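Local structure of mandelate racemase/muconate lactonizing enzyme (4J3Z) at residues E49-T52 with H53-D57; E236-P239 with P240-P244. The protein is probably an isomerase or related enzyme of the enolase superfamily, whose members abstract a proton next to a carboxylate group. One frame throughout, in Å; residues are numbered along the deposited sequence.

Contact 1 and contact 2 belong to different parts of the same chain, the N-terminal and the barrel domain of an enolase-superfamily fold. Their centres lie 28 Å apart and their nearest atoms about 17 Å, and they share no helix or strand. Residues 49-57 form one helix with two characters: an apolar flank is buried against a sheet and another helix, while a polar flank is partly or fully exposed. Residues 236-244 are irregular chain after a barrel strand, mostly buried and shaped by prolines and one turn bond in place of repeated helical bonds. Both stretches also touch the second subunit.

Contact 1 (E49-T52 with H53-D57); sequences EAMT and HVIHD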
loop_
_atom_site.group_PDB
_atom_site.type_symbol
_atom_site.label_atom_id
_atom_site.label_comp_id
_atom_site.label_asym_id
_atom_site.label_seq_id
_atom_site.Cartn_x
_atom_site.Cartn_y
_atom_site.Cartn_z
ATOM N N GLU D 49 -29.362 -26.871 25.173
ATOM C CA GLU D 49 -29.224 -27.355 26.548
ATOM C C GLU D 49 -27.989 -26.720 27.175
ATOM O O GLU D 49 -28.046 -26.206 28.300
ATOM C CB GLU D 49 -29.110 -28.889 26.587
ATOM C CG GLU D 49 -29.204 -29.490 27.981
ATOM C CD GLU D 49 -28.368 -30.749 28.175
ATOM O OE1 GLU D 49 -27.505 -31.046 27.328
ATOM O OE2 GLU D 49 -28.567 -31.449 29.195
ATOM N N ALA D 50 -26.882 -26.755 26.434
ATOM C CA ALA D 50 -25.627 -26.182 26.889
ATOM C C ALA D 50 -25.696 -24.659 26.830
ATOM O O ALA D 50 -25.093 -23.979 27.664
ATOM C CB ALA D 50 -24.459 -26.709 26.066
ATOM N N MET D 51 -26.434 -24.125 25.855
ATOM C CA MET D 51 -26.632 -22.677 25.792
ATOM C C MET D 51 -27.346 -22.144 27.029
ATOM O O MET D 51 -26.979 -21.066 27.517
ATOM C CB MET D 51 -27.345 -22.221 24.508
ATOM C CG MET D 51 -26.446 -22.020 23.290
ATOM S SD MET D 51 -24.983 -20.970 23.493
ATOM C CE MET D 51 -25.685 -19.403 24.018
ATOM N N THR D 52 -28.332 -22.885 27.560
ATOM C CA THR D 52 -29.055 -22.396 28.742
ATOM C C THR D 52 -28.112 -22.166 29.922
ATOM O O THR D 52 -28.323 -21.248 30.711
ATOM C CB THR D 52 -30.271 -23.258 29.212
ATOM O OG1 THR D 52 -29.833 -24.464 29.841
ATOM C CG2 THR D 52 -31.267 -23.553 28.110
ATOM N N HIS D 53 -27.075 -22.991 30.035
ATOM C CA HIS D 53 -26.083 -22.830 31.094
ATOM C C HIS D 53 -25.103 -21.701 30.789
ATOM O O HIS D 53 -24.635 -21.031 31.701
ATOM C CB HIS D 53 -25.354 -24.143 31.361
ATOM C CG HIS D 53 -26.262 -25.252 31.793
ATOM N ND1 HIS D 53 -26.643 -26.280 30.953
ATOM C CD2 HIS D 53 -26.853 -25.503 32.984
ATOM C CE1 HIS D 53 -27.437 -27.109 31.607
ATOM N NE2 HIS D 53 -27.586 -26.656 32.840
ATOM N N VAL D 54 -24.816 -21.475 29.505
ATOM C CA VAL D 54 -24.043 -20.298 29.089
ATOM C C VAL D 54 -24.813 -18.988 29.356
ATOM O O VAL D 54 -24.255 -18.043 29.928
ATOM C CB VAL D 54 -23.622 -20.377 27.606
ATOM C CG1 VAL D 54 -23.275 -18.992 27.065
ATOM C CG2 VAL D 54 -22.449 -21.333 27.430
ATOM N N ILE D 55 -26.088 -18.949 28.950
ATOM C CA ILE D 55 -26.923 -17.738 29.073
ATOM C C ILE D 55 -27.186 -17.418 30.534
ATOM O O ILE D 55 -27.100 -16.262 30.946
ATOM C CB ILE D 55 -28.266 -17.846 28.299
ATOM C CG1 ILE D 55 -28.026 -18.063 26.804
ATOM C CG2 ILE D 55 -29.098 -16.588 28.482
ATOM C CD1 ILE D 55 -29.125 -18.843 26.087
ATOM N N HIS D 56 -27.494 -18.440 31.327
ATOM C CA HIS D 56 -27.607 -18.245 32.781
ATOM C C HIS D 56 -26.283 -17.807 33.421
ATOM O O HIS D 56 -26.286 -17.051 34.387
ATOM C CB HIS D 56 -28.134 -19.504 33.472
ATOM C CG HIS D 56 -29.612 -19.491 33.715
ATOM N ND1 HIS D 56 -30.490 -20.289 33.010
ATOM C CD2 HIS D 56 -30.370 -18.755 34.562
ATOM C CE1 HIS D 56 -31.723 -20.062 33.430
ATOM N NE2 HIS D 56 -31.677 -19.137 34.373
ATOM N N ASP D 57 -25.161 -18.279 32.882
ATOM C CA ASP D 57 -23.831 -17.878 33.374
ATOM C C ASP D 57 -23.584 -16.384 33.142
ATOM O O ASP D 57 -23.219 -15.673 34.081
ATOM C CB ASP D 57 -22.733 -18.731 32.718
ATOM C CG ASP D 57 -21.417 -18.703 33.482
ATOM O OD1 ASP D 57 -20.773 -17.630 33.535
ATOM O OD2 ASP D 57 -21.012 -19.768 34.012
#
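Thr52 and His53 stand side by side on helix 48-62, pointing the same way, and the Thr52 hydroxyl comes over one face of the imidazole, near its rim: OG1 lies 3.8 Å from His53 ND1. With chi1 at 74°, Thr52 OG1 falls between the backbone N and the carbonyl carbon and donates a 2.9 Å hydrogen bond to Glu49 O, one turn back. The same carbonyl also sits obliquely to the imidazole, with Glu49 O 3.0 Å from His53 ND1. At its other end Thr52 offers a carbonyl that His56 meets twice: His56 N bonds to Thr52 O at 3.0 Å, and His56 ND1 adds a weak bond. Met51 supplies the apolar part of the contact. Its chain bends at chi2 (-52°) and chi3 (-59°), which folds CE back to within 3.9 Å of both Val54 CG1 and Ile55 CG1, while Met51 O receives a short 2.7 Å bond from Ile55 N. With an alanine in place of His53, the ring stack with His53 of the second subunit is likely to be lost, and the Thr52 hydroxyl to lose the ring face it lies over. The apolar flank faces inward: Met51, Val54 and Ile55 pack on helix 89-109 through Thr90, Ala94 and Leu98, and Ile55 also reaches Leu7 and Ile9 of strand 4-12 and Val41 of strand 36-41.

Contact 2 (E236-P239 with P240-P244); sequences EPIP and PDNLP
Glu236 meets Pro240 loosely, with OE2 of its carboxylate 4.4 Å from Pro240 CB. The stronger partner of this carboxylate is Arg262, which forms a salt bridge with OE1 and also packs on Pro240. Glu236 follows strand 233-235, at the C-terminal end of the barrel strands, where enolase-superfamily enzymes carry their active sites. Further along, Ile238 reaches across the bend: its CD1 is 3.1 Å from the backbone atom Asn242 O, a tight carbon-to-oxygen approach. A chi1 of 65° sets CG1 between the backbone N and the carbonyl carbon, and the extended chi2 carries CD1 onward to that oxygen. Pro239 then opens a type I beta turn that ends at Asn242. Asn242 N closes the turn on Pro239 O at 3.1 Å, with an N-H...O angle of 150°, approaching from above the carbonyl plane. Pro239 CB packs on Pro240 CD at 3.7 Å and also lies 3.4 Å from the carboxylate oxygen Asp241 OD1. Gln85 of the second subunit packs on both Pro239 and Asp241, and the hydroxyl of Thr267 of that subunit is hydrogen-bonded to Asp241 O. Pro240, which cannot donate from its N, takes the second turn position; its ring holds phi (-65°) near the value a type I turn needs there and so probably helps to fix the bend, together with the one turn bond.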
loop_
_atom_site.group_PDB
_atom_site.type_symbol
_atom_site.label_atom_id
_atom_site.label_comp_id
_atom_site.label_asym_id
_atom_site.label_seq_id
_atom_site.Cartn_x
_atom_site.Cartn_y
_atom_site.Cartn_z
ATOM N N GLU D 236 -22.344 -13.317 1.593
ATOM C CA GLU D 236 -21.573 -14.388 2.223
ATOM C C GLU D 236 -20.942 -15.318 1.231
ATOM O O GLU D 236 -21.203 -16.479 1.199
ATOM C CB GLU D 236 -22.354 -15.134 3.329
ATOM C CG GLU D 236 -22.463 -14.409 4.658
ATOM C CD GLU D 236 -22.443 -15.333 5.844
ATOM O OE1 GLU D 236 -23.150 -16.324 5.802
ATOM O OE2 GLU D 236 -21.725 -15.104 6.807
ATOM N N PRO D 237 -20.145 -14.731 0.380
ATOM C CA PRO D 237 -19.534 -15.451 -0.730
ATOM C C PRO D 237 -18.524 -16.495 -0.273
ATOM O O PRO D 237 -18.387 -17.563 -0.893
ATOM C CB PRO D 237 -18.792 -14.347 -1.500
ATOM C CG PRO D 237 -18.528 -13.284 -0.502
ATOM C CD PRO D 237 -19.697 -13.323 0.443
ATOM N N ILE D 238 -17.802 -16.166 0.794
ATOM C CA ILE D 238 -16.705 -16.997 1.266
ATOM C C ILE D 238 -16.855 -17.218 2.775
ATOM O O ILE D 238 -17.573 -16.460 3.429
ATOM C CB ILE D 238 -15.335 -16.377 0.902
ATOM C CG1 ILE D 238 -15.121 -15.047 1.618
ATOM C CG2 ILE D 238 -15.204 -16.191 -0.608
ATOM C CD1 ILE D 238 -13.669 -14.641 1.669
ATOM N N PRO D 239 -16.212 -18.269 3.329
ATOM C CA PRO D 239 -16.406 -18.542 4.754
ATOM C C PRO D 239 -16.081 -17.315 5.600
ATOM O O PRO D 239 -15.153 -16.570 5.262
ATOM C CB PRO D 239 -15.409 -19.674 5.048
ATOM C CG PRO D 239 -15.103 -20.292 3.737
ATOM C CD PRO D 239 -15.248 -19.204 2.706
ATOM N N PRO D 240 -16.840 -17.098 6.694
ATOM C CA PRO D 240 -16.708 -15.906 7.538
ATOM C C PRO D 240 -15.367 -15.796 8.260
ATOM O O PRO D 240 -15.059 -14.729 8.817
ATOM C CB PRO D 240 -17.832 -16.075 8.563
ATOM C CG PRO D 240 -18.059 -17.540 8.626
ATOM C CD PRO D 240 -17.857 -18.028 7.220
ATOM N N ASP D 241 -14.594 -16.889 8.251
ATOM C CA ASP D 241 -13.277 -16.963 8.883
ATOM C C ASP D 241 -12.172 -16.428 7.981
ATOM O O ASP D 241 -10.990 -16.503 8.329
ATOM C CB ASP D 241 -12.960 -18.414 9.313
ATOM C CG ASP D 241 -12.675 -19.358 8.123
ATOM O OD1 ASP D 241 -12.726 -18.919 6.949
ATOM O OD2 ASP D 241 -12.397 -20.552 8.362
ATOM N N ASN D 242 -12.545 -15.906 6.811
ATOM C CA ASN D 242 -11.557 -15.340 5.887
ATOM C C ASN D 242 -11.936 -13.970 5.337
ATOM O O ASN D 242 -11.990 -13.763 4.123
ATOM C CB ASN D 242 -11.225 -16.326 4.758
ATOM C CG ASN D 242 -10.083 -15.843 3.871
ATOM O OD1 ASN D 242 -9.317 -14.941 4.240
ATOM N ND2 ASN D 242 -9.975 -16.431 2.685
ATOM N N LEU D 243 -12.159 -13.020 6.242
ATOM C CA LEU D 243 -12.475 -11.641 5.850
ATOM C C LEU D 243 -11.443 -10.938 4.969
ATOM O O LEU D 243 -11.827 -10.079 4.165
ATOM C CB LEU D 243 -12.798 -10.779 7.069
ATOM C CG LEU D 243 -13.973 -11.288 7.900
ATOM C CD1 LEU D 243 -14.113 -10.508 9.191
ATOM C CD2 LEU D 243 -15.272 -11.316 7.107
ATOM N N PRO D 244 -10.144 -11.300 5.086
ATOM C CA PRO D 244 -9.214 -10.712 4.114
ATOM C C PRO D 244 -9.469 -11.181 2.690
ATOM O O PRO D 244 -8.864 -10.661 1.766
ATOM C CB PRO D 244 -7.832 -11.194 4.595
ATOM C CG PRO D 244 -8.022 -11.512 6.044
ATOM C CD PRO D 244 -9.424 -12.046 6.137
#